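Local atomic coordinates of encapsidation protein (Bacillus phage phi29, PDB entry 5HD9), a protein that acts as the ATPase of the viral DNA packaging motor, probably using ATP hydrolysis to drive the phage genome into its capsid. Residues P162-F166 / F167-P171; N136-D139 / T140-N144; I20-G24 / I25-Y29; L95-W98 / Q99-S103; S124-I127 / P128-S132. All blocks are in the same frame, centred on the assembly; numbering follows the deposited sequence.

The five contacts are all local, each formed where a helix starts, ends or turns. Interactions 4 and 5 lie at the surface, whereas interactions 1, 2 and 3 are partly buried. Interactions 5 and 2 hold the beginning and end of the same helix, 130-141. Interaction 5 meets interaction 1 through E130 and Y163, and interaction 2 meets interaction 4 through N136, W98 and K102. Interaction 3, in the probable nucleotide loop, lies across the chain's centre from interactions 2 and 4 and touches interaction 1 through I20 and F164. Chemistry follows place: aromatic packing in 162-171, carbonyl-hydroxyl bonding in 136-144, a lysine-carbonyl bond in 20-29, lysine on tryptophan in 95-103 and carboxylate-amide bonding in 124-132.

Interaction 1: residues P162-F166 / F167-P171; sequences PYFLF and FNLVP
F167 N donates to Y163 O at 3.0 Å, continuing the backbone pattern of helix 162-167 to its end. Beyond it, L169 N reaches back to F164 O at 2.8 Å in a nearly straight bond (169°), and a weak bond of 3.3 Å joins N168 N to L165 O. With N168 at positive phi (64°), this is a Schellman motif: the chain reverses at N168 and leaves the helix as a loop. The motif's usual apolar pairing across the reversal is made by F164 CB and L169 CB, 4.3 Å apart. It is extended by P171 CD, which lies 4.3 Å from F164 CD2. Among the aromatic rings, F166 and F167 form a T-shaped (edge-to-face) pair, centroids 5.2 Å apart and planes at 72°. F166 presents its CD1 edge over one face of F167, near the rim. F166 has CG anti to its N and F167 has CG beside its N, and with the two set this way the rings meet edge to face. Y163 and F167 run side by side in the same direction, with F167 CE2 at the edge of the Y163 ring, 4.2 Å from Y163 CD2. Outside the segments, V131 of helix 130-141 packs on Y163, F166 and F167, the Y163 hydroxyl bonds to E130 OE1, and F18 makes an edge-to-face pair with F164.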
loop_
_atom_site.group_PDB
_atom_site.type_symbol
_atom_site.label_atom_id
_atom_site.label_comp_id
_atom_site.label_asym_id
_atom_site.label_seq_id
_atom_site.Cartn_x
_atom_site.Cartn_y
_atom_site.Cartn_z
ATOM N N PRO A 162 -4.399 13.952 7.085
ATOM C CA PRO A 162 -5.659 14.135 6.354
ATOM C C PRO A 162 -6.562 12.903 6.353
ATOM O O PRO A 162 -7.782 13.051 6.423
ATOM C CB PRO A 162 -5.194 14.462 4.933
ATOM C CG PRO A 162 -3.831 15.036 5.105
ATOM C CD PRO A 162 -3.231 14.292 6.253
ATOM N N TYR A 163 -5.976 11.712 6.285
ATOM C CA TYR A 163 -6.763 10.486 6.234
ATOM C C TYR A 163 -7.433 10.207 7.574
ATOM O O TYR A 163 -8.626 9.913 7.624
ATOM C CB TYR A 163 -5.882 9.307 5.803
ATOM C CG TYR A 163 -5.421 9.446 4.371
ATOM C CD1 TYR A 163 -4.276 10.161 4.055
ATOM C CD2 TYR A 163 -6.157 8.895 3.330
ATOM C CE1 TYR A 163 -3.864 10.309 2.746
ATOM C CE2 TYR A 163 -5.754 9.036 2.019
ATOM C CZ TYR A 163 -4.607 9.744 1.732
ATOM O OH TYR A 163 -4.204 9.891 0.426
ATOM N N PHE A 164 -6.680 10.313 8.662
ATOM C CA PHE A 164 -7.249 10.082 9.984
ATOM C C PHE A 164 -8.333 11.120 10.279
ATOM O O PHE A 164 -9.391 10.796 10.824
ATOM C CB PHE A 164 -6.168 10.129 11.068
ATOM C CG PHE A 164 -5.203 8.969 11.031
ATOM C CD1 PHE A 164 -5.169 8.096 9.956
ATOM C CD2 PHE A 164 -4.333 8.752 12.088
ATOM C CE1 PHE A 164 -4.278 7.036 9.933
ATOM C CE2 PHE A 164 -3.444 7.695 12.070
ATOM C CZ PHE A 164 -3.417 6.836 10.991
ATOM N N LEU A 165 -8.064 12.369 9.913
ATOM C CA LEU A 165 -9.027 13.444 10.114
ATOM C C LEU A 165 -10.290 13.208 9.292
ATOM O O LEU A 165 -11.404 13.337 9.796
ATOM C CB LEU A 165 -8.412 14.792 9.741
ATOM C CG LEU A 165 -7.248 15.281 10.604
ATOM C CD1 LEU A 165 -6.677 16.565 10.024
ATOM C CD2 LEU A 165 -7.686 15.490 12.044
ATOM N N PHE A 166 -10.103 12.855 8.025
ATOM C CA PHE A 166 -11.219 12.700 7.096
ATOM C C PHE A 166 -12.163 11.595 7.564
ATOM O O PHE A 166 -13.381 11.769 7.568
ATOM C CB PHE A 166 -10.695 12.403 5.685
ATOM C CG PHE A 166 -11.755 12.420 4.620
ATOM C CD1 PHE A 166 -12.549 11.309 4.394
ATOM C CD2 PHE A 166 -11.948 13.545 3.837
ATOM C CE1 PHE A 166 -13.520 11.325 3.411
ATOM C CE2 PHE A 166 -12.918 13.565 2.854
ATOM C CZ PHE A 166 -13.704 12.453 2.640
ATOM N N PHE A 167 -11.589 10.468 7.979
ATOM C CA PHE A 167 -12.376 9.301 8.374
ATOM C C PHE A 167 -12.736 9.291 9.860
ATOM O O PHE A 167 -13.405 8.373 10.333
ATOM C CB PHE A 167 -11.617 8.023 8.015
ATOM C CG PHE A 167 -11.398 7.849 6.537
ATOM C CD1 PHE A 167 -12.470 7.645 5.686
ATOM C CD2 PHE A 167 -10.123 7.887 6.000
ATOM C CE1 PHE A 167 -12.274 7.485 4.327
ATOM C CE2 PHE A 167 -9.920 7.729 4.642
ATOM C CZ PHE A 167 -10.997 7.526 3.804
ATOM N N ASN A 168 -12.295 10.313 10.586
ATOM C CA ASN A 168 -12.596 10.442 12.010
ATOM C C ASN A 168 -11.967 9.308 12.811
ATOM O O ASN A 168 -12.621 8.670 13.639
ATOM C CB ASN A 168 -14.109 10.483 12.247
ATOM C CG ASN A 168 -14.469 10.945 13.647
ATOM O OD1 ASN A 168 -13.609 11.390 14.409
ATOM N ND2 ASN A 168 -15.749 10.846 13.991
ATOM N N LEU A 169 -10.685 9.071 12.551
ATOM C CA LEU A 169 -9.916 8.057 13.257
ATOM C C LEU A 169 -8.975 8.724 14.258
ATOM O O LEU A 169 -8.104 9.504 13.873
ATOM C CB LEU A 169 -9.122 7.201 12.265
ATOM C CG LEU A 169 -9.936 6.677 11.077
ATOM C CD1 LEU A 169 -9.038 5.971 10.079
ATOM C CD2 LEU A 169 -11.043 5.748 11.547
ATOM N N VAL A 170 -9.176 8.435 15.540
ATOM C CA VAL A 170 -8.321 8.959 16.600
ATOM C C VAL A 170 -7.818 7.792 17.439
ATOM O O VAL A 170 -8.441 7.430 18.438
ATOM C CB VAL A 170 -9.077 9.980 17.474
ATOM C CG1 VAL A 170 -8.268 10.370 18.726
ATOM C CG2 VAL A 170 -9.418 11.208 16.637
ATOM N N PRO A 171 -6.684 7.193 17.028
ATOM C CA PRO A 171 -6.190 5.966 17.658
ATOM C C PRO A 171 -5.588 6.175 19.037
ATOM O O PRO A 171 -5.165 7.279 19.384
ATOM C CB PRO A 171 -5.114 5.490 16.679
ATOM C CG PRO A 171 -4.593 6.745 16.081
ATOM C CD PRO A 171 -5.801 7.628 15.931
#

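Interaction 2: residues N136-D139 / T140-N144; sequences NLMD and TVFRN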
loop_
_atom_site.group_PDB
_atom_site.type_symbol
_atom_site.label_atom_id
_atom_site.label_comp_id
_atom_site.label_asym_id
_atom_site.label_seq_id
_atom_site.Cartn_x
_atom_site.Cartn_y
_atom_site.Cartn_z
ATOM N N ASN A 136 -11.462 7.709 -4.854
ATOM C CA ASN A 136 -11.875 7.499 -6.238
ATOM C C ASN A 136 -11.094 6.357 -6.884
ATOM O O ASN A 136 -11.662 5.529 -7.597
ATOM C CB ASN A 136 -11.698 8.779 -7.057
ATOM C CG ASN A 136 -12.124 8.607 -8.505
ATOM O OD1 ASN A 136 -11.294 8.387 -9.384
ATOM N ND2 ASN A 136 -13.426 8.701 -8.757
ATOM N N LEU A 137 -9.791 6.318 -6.627
ATOM C CA LEU A 137 -8.937 5.249 -7.132
ATOM C C LEU A 137 -9.439 3.894 -6.642
ATOM O O LEU A 137 -9.541 2.946 -7.419
ATOM C CB LEU A 137 -7.485 5.479 -6.699
ATOM C CG LEU A 137 -6.387 4.602 -7.310
ATOM C CD1 LEU A 137 -5.049 5.310 -7.199
ATOM C CD2 LEU A 137 -6.297 3.241 -6.642
HETATM N N MSE A 138 -9.767 3.816 -5.356
HETATM C CA MSE A 138 -10.231 2.571 -4.752
HETATM C C MSE A 138 -11.546 2.091 -5.362
HETATM O O MSE A 138 -11.669 0.927 -5.742
HETATM C CB MSE A 138 -10.387 2.748 -3.239
HETATM C CG MSE A 138 -9.065 2.921 -2.518
HETATM SE SE MSE A 138 -9.263 3.382 -0.640
HETATM C CE MSE A 138 -10.196 1.776 -0.063
ATOM N N ASP A 139 -12.530 2.978 -5.461
ATOM C CA ASP A 139 -13.814 2.598 -6.042
ATOM C C ASP A 139 -13.659 2.214 -7.509
ATOM O O ASP A 139 -14.387 1.359 -8.012
ATOM C CB ASP A 139 -14.837 3.729 -5.916
ATOM C CG ASP A 139 -15.925 3.434 -4.891
ATOM O OD1 ASP A 139 -16.212 2.252 -4.601
ATOM O OD2 ASP A 139 -16.515 4.402 -4.380
ATOM N N THR A 140 -12.715 2.847 -8.198
ATOM C CA THR A 140 -12.509 2.570 -9.614
ATOM C C THR A 140 -12.019 1.137 -9.836
ATOM O O THR A 140 -12.505 0.446 -10.732
ATOM C CB THR A 140 -11.499 3.560 -10.245
ATOM O OG1 THR A 140 -12.033 4.887 -10.199
ATOM C CG2 THR A 140 -11.211 3.197 -11.699
ATOM N N VAL A 141 -11.066 0.688 -9.022
ATOM C CA VAL A 141 -10.404 -0.593 -9.270
ATOM C C VAL A 141 -10.945 -1.747 -8.421
ATOM O O VAL A 141 -10.780 -2.910 -8.793
ATOM C CB VAL A 141 -8.872 -0.483 -9.047
ATOM C CG1 VAL A 141 -8.288 0.593 -9.948
ATOM C CG2 VAL A 141 -8.534 -0.212 -7.582
ATOM N N PHE A 142 -11.586 -1.437 -7.295
ATOM C CA PHE A 142 -12.218 -2.474 -6.473
ATOM C C PHE A 142 -13.670 -2.679 -6.881
ATOM O O PHE A 142 -14.496 -1.770 -6.784
ATOM C CB PHE A 142 -12.146 -2.128 -4.981
ATOM C CG PHE A 142 -10.760 -2.208 -4.392
ATOM C CD1 PHE A 142 -9.747 -2.908 -5.033
ATOM C CD2 PHE A 142 -10.474 -1.587 -3.189
ATOM C CE1 PHE A 142 -8.481 -2.981 -4.486
ATOM C CE2 PHE A 142 -9.208 -1.658 -2.638
ATOM C CZ PHE A 142 -8.211 -2.356 -3.287
ATOM N N ARG A 143 -13.970 -3.892 -7.331
ATOM C CA ARG A 143 -15.302 -4.243 -7.802
ATOM C C ARG A 143 -16.305 -4.297 -6.654
ATOM O O ARG A 143 -17.458 -3.886 -6.803
ATOM C CB ARG A 143 -15.260 -5.588 -8.524
ATOM C CG ARG A 143 -16.522 -5.920 -9.283
ATOM C CD ARG A 143 -16.261 -5.974 -10.776
ATOM N NE ARG A 143 -17.377 -6.578 -11.493
ATOM C CZ ARG A 143 -17.276 -7.176 -12.675
ATOM N NH1 ARG A 143 -16.101 -7.265 -13.288
ATOM N NH2 ARG A 143 -18.354 -7.694 -13.241
ATOM N N ASN A 144 -15.867 -4.821 -5.514
ATOM C CA ASN A 144 -16.687 -4.826 -4.309
ATOM C C ASN A 144 -15.822 -4.922 -3.052
ATOM O O ASN A 144 -14.597 -4.856 -3.129
ATOM C CB ASN A 144 -17.706 -5.969 -4.358
ATOM C CG ASN A 144 -17.065 -7.319 -4.607
ATOM O OD1 ASN A 144 -15.995 -7.624 -4.082
ATOM N ND2 ASN A 144 -17.722 -8.137 -5.420
HETATM O O HOH W 1 -16.532 0.258 -6.081
#
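T140 grips N136 O twice. Its hydroxyl OG1 donates at 2.7 Å and its amide N at 2.9 Å, and the two donors reach the carbonyl from opposite faces of its plane. The hydroxyl can do so because OG1 stands beside the T140 backbone N (chi1 -64°), turned back toward the preceding turn; it sits well above the carbonyl plane instead of on a lone pair. The N136 side chain is engaged elsewhere, its OD1 accepting from W98 NE1 and K102 NZ.

M138, a selenomethionine, meets F142 chiefly through its carbonyl. F142 N donates to M138 O at 2.8 Å, and V141 N adds a weak bond to the same oxygen. F142 CB passes only 3.2 Å from M138 O, while the side chains themselves meet more loosely, M138 CB lying 4.3 Å from F142 CD2. On the neighbouring strip of the helix, L137 CD2 touches V141 CG2 at 4.2 Å. L137, M138, V141 and F142 all pack on I112 of strand 109-115. On the polar side a water sits between the D139 carboxylate and F142 O.

F142 is the first residue to leave helical geometry, which makes this the C-terminal turn of helix 130-141, the connecting helix of the beta-alpha-beta unit 109-115, 130-141, 149-153 in the ASCE-type P-loop NTPase fold.

Interaction 3: residues I20-G24 / I25-Y29; sequences IGARG and IGKSY
The flat peptide carbonyl of R23 is met at its oxygen by the ammonium of K27. NZ lies in the carbonyl plane, on a lone pair, and donates to R23 O at 3.0 Å. K27 reaches it by folding back on itself: the chain bends at both chi2 (54°) and chi3 (67°), carrying CE to 3.2 Å from R23 O. In that fold the aliphatic part of the lysine rests on A22, whose CB is 3.6 Å from K27 CG and 3.8 Å from K27 CE. The amine also bonds to S190 OG, so it is held by two oxygens. The A22 backbone is held by hydrogen bonds to S154 and N155, and the S28 hydroxyl bonds to D115 OD2.

I25 occupies the N-cap position, and the chain then enters helix 26-42. The strand-loop-helix path with G21, G26, K27 and S28 fits a Walker A P-loop, in which such a lysine would be expected to bind the phosphates of ATP.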
loop_
_atom_site.group_PDB
_atom_site.type_symbol
_atom_site.label_atom_id
_atom_site.label_comp_id
_atom_site.label_asym_id
_atom_site.label_seq_id
_atom_site.Cartn_x
_atom_site.Cartn_y
_atom_site.Cartn_z
ATOM N N ILE A 20 1.707 2.410 10.699
ATOM C CA ILE A 20 2.503 3.604 10.965
ATOM C C ILE A 20 3.547 3.369 12.049
ATOM O O ILE A 20 3.516 2.361 12.756
ATOM C CB ILE A 20 1.600 4.789 11.366
ATOM C CG1 ILE A 20 0.867 4.494 12.680
ATOM C CG2 ILE A 20 0.607 5.085 10.242
ATOM C CD1 ILE A 20 0.026 5.650 13.188
ATOM N N GLY A 21 4.479 4.309 12.169
ATOM C CA GLY A 21 5.620 4.144 13.047
ATOM C C GLY A 21 6.549 3.072 12.514
ATOM O O GLY A 21 7.492 2.660 13.189
ATOM N N ALA A 22 6.265 2.617 11.297
ATOM C CA ALA A 22 7.005 1.531 10.671
ATOM C C ALA A 22 8.476 1.884 10.534
ATOM O O ALA A 22 8.841 2.764 9.762
ATOM C CB ALA A 22 6.408 1.208 9.304
ATOM N N ARG A 23 9.326 1.201 11.287
ATOM C CA ARG A 23 10.756 1.441 11.186
ATOM C C ARG A 23 11.341 0.545 10.102
ATOM O O ARG A 23 10.937 -0.610 9.941
ATOM C CB ARG A 23 11.427 1.229 12.539
ATOM C CG ARG A 23 11.103 2.367 13.493
ATOM C CD ARG A 23 11.409 2.031 14.934
ATOM N NE ARG A 23 12.789 2.336 15.300
ATOM C CZ ARG A 23 13.523 1.607 16.136
ATOM N NH1 ARG A 23 13.022 0.510 16.690
ATOM N NH2 ARG A 23 14.765 1.970 16.413
ATOM N N GLY A 24 12.288 1.108 9.360
ATOM C CA GLY A 24 12.692 0.590 8.067
ATOM C C GLY A 24 13.048 -0.878 7.979
ATOM O O GLY A 24 13.893 -1.358 8.732
ATOM N N ILE A 25 12.348 -1.567 7.072
ATOM C CA ILE A 25 12.715 -2.885 6.527
ATOM C C ILE A 25 11.463 -3.650 6.084
ATOM O O ILE A 25 11.204 -3.799 4.883
ATOM C CB ILE A 25 13.552 -3.796 7.520
ATOM C CG1 ILE A 25 13.983 -5.090 6.806
ATOM C CG2 ILE A 25 12.835 -4.070 8.877
ATOM C CD1 ILE A 25 14.330 -6.265 7.729
ATOM N N GLY A 26 10.662 -4.084 7.048
ATOM C CA GLY A 26 9.811 -5.237 6.849
ATOM C C GLY A 26 8.446 -4.929 6.290
ATOM O O GLY A 26 7.899 -5.702 5.509
ATOM N N LYS A 27 7.902 -3.793 6.705
ATOM C CA LYS A 27 6.545 -3.414 6.359
ATOM C C LYS A 27 6.435 -3.236 4.848
ATOM O O LYS A 27 5.560 -3.817 4.204
ATOM C CB LYS A 27 6.147 -2.129 7.099
ATOM C CG LYS A 27 5.788 -2.315 8.580
ATOM C CD LYS A 27 6.862 -3.023 9.422
ATOM C CE LYS A 27 8.138 -2.202 9.579
ATOM N NZ LYS A 27 8.861 -2.519 10.846
ATOM N N SER A 28 7.344 -2.450 4.285
ATOM C CA SER A 28 7.360 -2.198 2.849
ATOM C C SER A 28 7.700 -3.469 2.085
ATOM O O SER A 28 7.098 -3.773 1.054
ATOM C CB SER A 28 8.367 -1.097 2.514
ATOM O OG SER A 28 7.955 0.143 3.058
ATOM N N TYR A 29 8.679 -4.201 2.600
ATOM C CA TYR A 29 9.076 -5.480 2.032
ATOM C C TYR A 29 7.907 -6.461 2.012
ATOM O O TYR A 29 7.602 -7.061 0.982
ATOM C CB TYR A 29 10.238 -6.064 2.835
ATOM C CG TYR A 29 10.738 -7.397 2.327
ATOM C CD1 TYR A 29 10.138 -8.584 2.723
ATOM C CD2 TYR A 29 11.825 -7.467 1.470
ATOM C CE1 TYR A 29 10.597 -9.803 2.265
ATOM C CE2 TYR A 29 12.292 -8.679 1.008
ATOM C CZ TYR A 29 11.676 -9.842 1.408
ATOM O OH TYR A 29 12.149 -11.048 0.946
#

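Interaction 4: residues L95-W98 / Q99-S103; sequences LSVW and QSEKS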
loop_
_atom_site.group_PDB
_atom_site.type_symbol
_atom_site.label_atom_id
_atom_site.label_comp_id
_atom_site.label_asym_id
_atom_site.label_seq_id
_atom_site.Cartn_x
_atom_site.Cartn_y
_atom_site.Cartn_z
ATOM N N LEU A 95 -0.335 9.344 -7.259
ATOM C CA LEU A 95 -1.677 9.803 -6.918
ATOM C C LEU A 95 -1.954 11.186 -7.506
ATOM O O LEU A 95 -3.100 11.532 -7.787
ATOM C CB LEU A 95 -1.863 9.822 -5.398
ATOM C CG LEU A 95 -3.283 10.039 -4.864
ATOM C CD1 LEU A 95 -4.270 9.032 -5.439
ATOM C CD2 LEU A 95 -3.278 9.959 -3.347
ATOM N N SER A 96 -0.895 11.963 -7.709
ATOM C CA SER A 96 -1.019 13.310 -8.261
ATOM C C SER A 96 -1.615 13.326 -9.673
ATOM O O SER A 96 -2.227 14.315 -10.075
ATOM C CB SER A 96 0.348 13.999 -8.279
ATOM O OG SER A 96 1.280 13.277 -9.067
ATOM N N VAL A 97 -1.431 12.238 -10.421
ATOM C CA VAL A 97 -1.919 12.163 -11.802
ATOM C C VAL A 97 -2.893 11.006 -12.014
ATOM O O VAL A 97 -2.976 10.452 -13.111
ATOM C CB VAL A 97 -0.753 12.014 -12.805
ATOM C CG1 VAL A 97 0.151 13.242 -12.756
ATOM C CG2 VAL A 97 0.025 10.716 -12.542
ATOM N N TRP A 98 -3.631 10.649 -10.968
ATOM C CA TRP A 98 -4.574 9.534 -11.048
ATOM C C TRP A 98 -5.651 9.772 -12.106
ATOM O O TRP A 98 -6.091 8.832 -12.766
ATOM C CB TRP A 98 -5.231 9.280 -9.686
ATOM C CG TRP A 98 -6.466 8.427 -9.780
ATOM C CD1 TRP A 98 -7.723 8.754 -9.357
ATOM C CD2 TRP A 98 -6.563 7.119 -10.354
ATOM N NE1 TRP A 98 -8.594 7.724 -9.625
ATOM C CE2 TRP A 98 -7.907 6.709 -10.240
ATOM C CE3 TRP A 98 -5.645 6.252 -10.953
ATOM C CZ2 TRP A 98 -8.353 5.472 -10.699
ATOM C CZ3 TRP A 98 -6.089 5.023 -11.407
ATOM C CH2 TRP A 98 -7.430 4.645 -11.277
ATOM N N GLN A 99 -6.065 11.024 -12.275
ATOM C CA GLN A 99 -7.112 11.354 -13.241
ATOM C C GLN A 99 -6.730 10.891 -14.647
ATOM O O GLN A 99 -7.580 10.418 -15.403
ATOM C CB GLN A 99 -7.406 12.862 -13.237
ATOM C CG GLN A 99 -6.371 13.746 -13.937
ATOM C CD GLN A 99 -5.022 13.748 -13.242
ATOM O OE1 GLN A 99 -4.937 13.593 -12.022
ATOM N NE2 GLN A 99 -3.957 13.928 -14.019
ATOM N N SER A 100 -5.449 11.011 -14.985
ATOM C CA SER A 100 -4.959 10.628 -16.308
ATOM C C SER A 100 -4.798 9.117 -16.442
ATOM O O SER A 100 -4.838 8.578 -17.548
ATOM C CB SER A 100 -3.621 11.311 -16.600
ATOM O OG SER A 100 -3.805 12.672 -16.940
ATOM N N GLU A 101 -4.617 8.439 -15.315
ATOM C CA GLU A 101 -4.394 6.998 -15.319
ATOM C C GLU A 101 -5.705 6.215 -15.426
ATOM O O GLU A 101 -5.695 5.000 -15.615
ATOM C CB GLU A 101 -3.636 6.580 -14.055
ATOM C CG GLU A 101 -2.261 7.221 -13.921
ATOM C CD GLU A 101 -1.302 6.772 -15.004
ATOM O OE1 GLU A 101 -0.944 5.576 -15.021
ATOM O OE2 GLU A 101 -0.907 7.612 -15.841
ATOM N N LYS A 102 -6.828 6.920 -15.317
ATOM C CA LYS A 102 -8.143 6.281 -15.305
ATOM C C LYS A 102 -8.565 5.760 -16.675
ATOM O O LYS A 102 -9.463 4.922 -16.772
ATOM C CB LYS A 102 -9.195 7.259 -14.782
ATOM C CG LYS A 102 -9.143 7.437 -13.283
ATOM C CD LYS A 102 -9.964 8.619 -12.811
ATOM C CE LYS A 102 -11.440 8.281 -12.733
ATOM N NZ LYS A 102 -12.158 9.260 -11.875
ATOM N N SER A 103 -7.921 6.249 -17.728
ATOM C CA SER A 103 -8.231 5.798 -19.083
ATOM C C SER A 103 -7.784 4.355 -19.305
ATOM O O SER A 103 -8.272 3.678 -20.208
ATOM C CB SER A 103 -7.572 6.715 -20.117
ATOM O OG SER A 103 -6.230 7.000 -19.764
#
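E101 N donates to W98 O at 3.0 Å, the main backbone bond of this turn. V97 O receives two weak bonds, one from S100 N and one from E101 N, which leaves the helical turn loosely tied. Side chains add to it: Q99 NE2 reaches S100 OG at 3.2 Å, and S103 OG closes back on S100 O at 3.1 Å. The Q99 amide gets there because CG is placed between the backbone N and C (chi1 76°) and the chain bends at chi2, laying the amide against V97, with NE2 3.9 Å from V97 CB.

Packing centres on the indole of W98. K102 lies across the indole and sets CG over the face of the six-membered ring, a CH-pi contact of 3.6 Å to the centroid, 26° off the normal. E101 CB approaches the same indole obliquely, 3.7 Å from W98 CE3. The polar ends of W98 and K102 then converge: NE1 and NZ both bond to N136 OD1 of helix 130-141. The E101 carboxylate turns elsewhere, to a salt bridge with R80.

Following the 3-10 segment 95-96, this short, weakly bonded helical turn belongs to the crossover from strand 87-94 to strand 109-115, which flank strand 45-50 in parallel, and it is pinned to the neighbouring connecting helix.

Interaction 5: residues S124-I127 / P128-S132; sequences SNYI and PNEVS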
loop_
_atom_site.group_PDB
_atom_site.type_symbol
_atom_site.label_atom_id
_atom_site.label_comp_id
_atom_site.label_asym_id
_atom_site.label_seq_id
_atom_site.Cartn_x
_atom_site.Cartn_y
_atom_site.Cartn_z
ATOM N N SER A 124 2.869 19.971 5.191
ATOM C CA SER A 124 1.582 19.441 4.767
ATOM C C SER A 124 1.344 19.755 3.290
ATOM O O SER A 124 0.366 20.408 2.923
ATOM C CB SER A 124 0.456 20.009 5.635
ATOM O OG SER A 124 0.410 19.357 6.894
ATOM N N ASN A 125 2.267 19.290 2.453
ATOM C CA ASN A 125 2.141 19.406 1.011
ATOM C C ASN A 125 1.404 18.179 0.483
ATOM O O ASN A 125 1.931 17.403 -0.316
ATOM C CB ASN A 125 3.522 19.554 0.363
ATOM C CG ASN A 125 3.459 19.636 -1.154
ATOM O OD1 ASN A 125 2.459 20.071 -1.726
ATOM N ND2 ASN A 125 4.532 19.208 -1.813
ATOM N N TYR A 126 0.185 17.992 0.974
ATOM C CA TYR A 126 -0.698 16.962 0.451
ATOM C C TYR A 126 -1.372 17.490 -0.804
ATOM O O TYR A 126 -1.431 18.700 -1.026
ATOM C CB TYR A 126 -1.754 16.556 1.484
ATOM C CG TYR A 126 -1.204 15.826 2.688
ATOM C CD1 TYR A 126 -1.023 14.449 2.662
ATOM C CD2 TYR A 126 -0.881 16.509 3.851
ATOM C CE1 TYR A 126 -0.528 13.774 3.760
ATOM C CE2 TYR A 126 -0.383 15.844 4.954
ATOM C CZ TYR A 126 -0.210 14.475 4.903
ATOM O OH TYR A 126 0.286 13.801 5.996
ATOM N N ILE A 127 -1.880 16.581 -1.624
ATOM C CA ILE A 127 -2.645 16.963 -2.801
ATOM C C ILE A 127 -3.991 17.530 -2.338
ATOM O O ILE A 127 -4.555 17.055 -1.356
ATOM C CB ILE A 127 -2.840 15.755 -3.749
ATOM C CG1 ILE A 127 -1.486 15.308 -4.306
ATOM C CG2 ILE A 127 -3.778 16.097 -4.896
ATOM C CD1 ILE A 127 -1.455 13.870 -4.777
ATOM N N PRO A 128 -4.493 18.579 -3.013
ATOM C CA PRO A 128 -5.827 19.067 -2.634
ATOM C C PRO A 128 -6.906 17.999 -2.805
ATOM O O PRO A 128 -6.982 17.373 -3.862
ATOM C CB PRO A 128 -6.068 20.251 -3.584
ATOM C CG PRO A 128 -4.927 20.252 -4.564
ATOM C CD PRO A 128 -3.807 19.493 -3.941
ATOM N N ASN A 129 -7.724 17.802 -1.773
ATOM C CA ASN A 129 -8.735 16.748 -1.776
ATOM C C ASN A 129 -8.107 15.404 -2.119
ATOM O O ASN A 129 -8.658 14.623 -2.896
ATOM C CB ASN A 129 -9.854 17.079 -2.766
ATOM C CG ASN A 129 -10.534 18.397 -2.457
ATOM O OD1 ASN A 129 -9.954 19.466 -2.647
ATOM N ND2 ASN A 129 -11.772 18.328 -1.982
ATOM N N GLU A 130 -6.941 15.150 -1.534
ATOM C CA GLU A 130 -6.199 13.923 -1.787
ATOM C C GLU A 130 -6.968 12.687 -1.339
ATOM O O GLU A 130 -6.929 11.656 -2.004
ATOM C CB GLU A 130 -4.847 13.969 -1.077
ATOM C CG GLU A 130 -3.990 12.742 -1.295
ATOM C CD GLU A 130 -2.686 12.811 -0.534
ATOM O OE1 GLU A 130 -2.351 11.832 0.169
ATOM O OE2 GLU A 130 -1.993 13.846 -0.639
ATOM N N VAL A 131 -7.662 12.786 -0.211
ATOM C CA VAL A 131 -8.365 11.628 0.331
ATOM C C VAL A 131 -9.458 11.192 -0.638
ATOM O O VAL A 131 -9.659 9.999 -0.858
ATOM C CB VAL A 131 -8.972 11.922 1.716
ATOM C CG1 VAL A 131 -9.696 10.697 2.260
ATOM C CG2 VAL A 131 -7.885 12.361 2.685
ATOM N N SER A 132 -10.147 12.164 -1.227
ATOM C CA SER A 132 -11.147 11.877 -2.251
ATOM C C SER A 132 -10.505 11.213 -3.468
ATOM O O SER A 132 -11.102 10.330 -4.090
ATOM C CB SER A 132 -11.869 13.160 -2.672
ATOM O OG SER A 132 -12.616 13.694 -1.593
#
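I127 N donates to E130 OE2 at 2.9 Å in a fairly straight bond (159°), using the carboxylate's anti lone pair. A weak bond of 3.1 Å runs the other way, from E130 N to I127 O, so the two residues clasp each other through backbone and side chain. Close by, the same OE2 lies 3.5 Å from Y126 CD1, near the plane of the tyrosine ring and at its edge, with ring and carboxylate planes 49° apart. I127 CG2 touches P128 CD at 3.5 Å.

E130 reaches back across the turn because its side chain is fully extended, with CG anti to the backbone N (chi1 -179°) and chi2 equally stretched. Its other oxygen, OE1, is held by a salt bridge to R51 and by the Y163 hydroxyl, which fix the carboxylate's orientation. The Y126 hydroxyl is anchored in turn on R119 N.

N129, at the N-cap position, has positive phi and makes no capping bond with its side chain. The chain from I127 to E130 is a type II beta turn that leads directly into the start of helix 130-141.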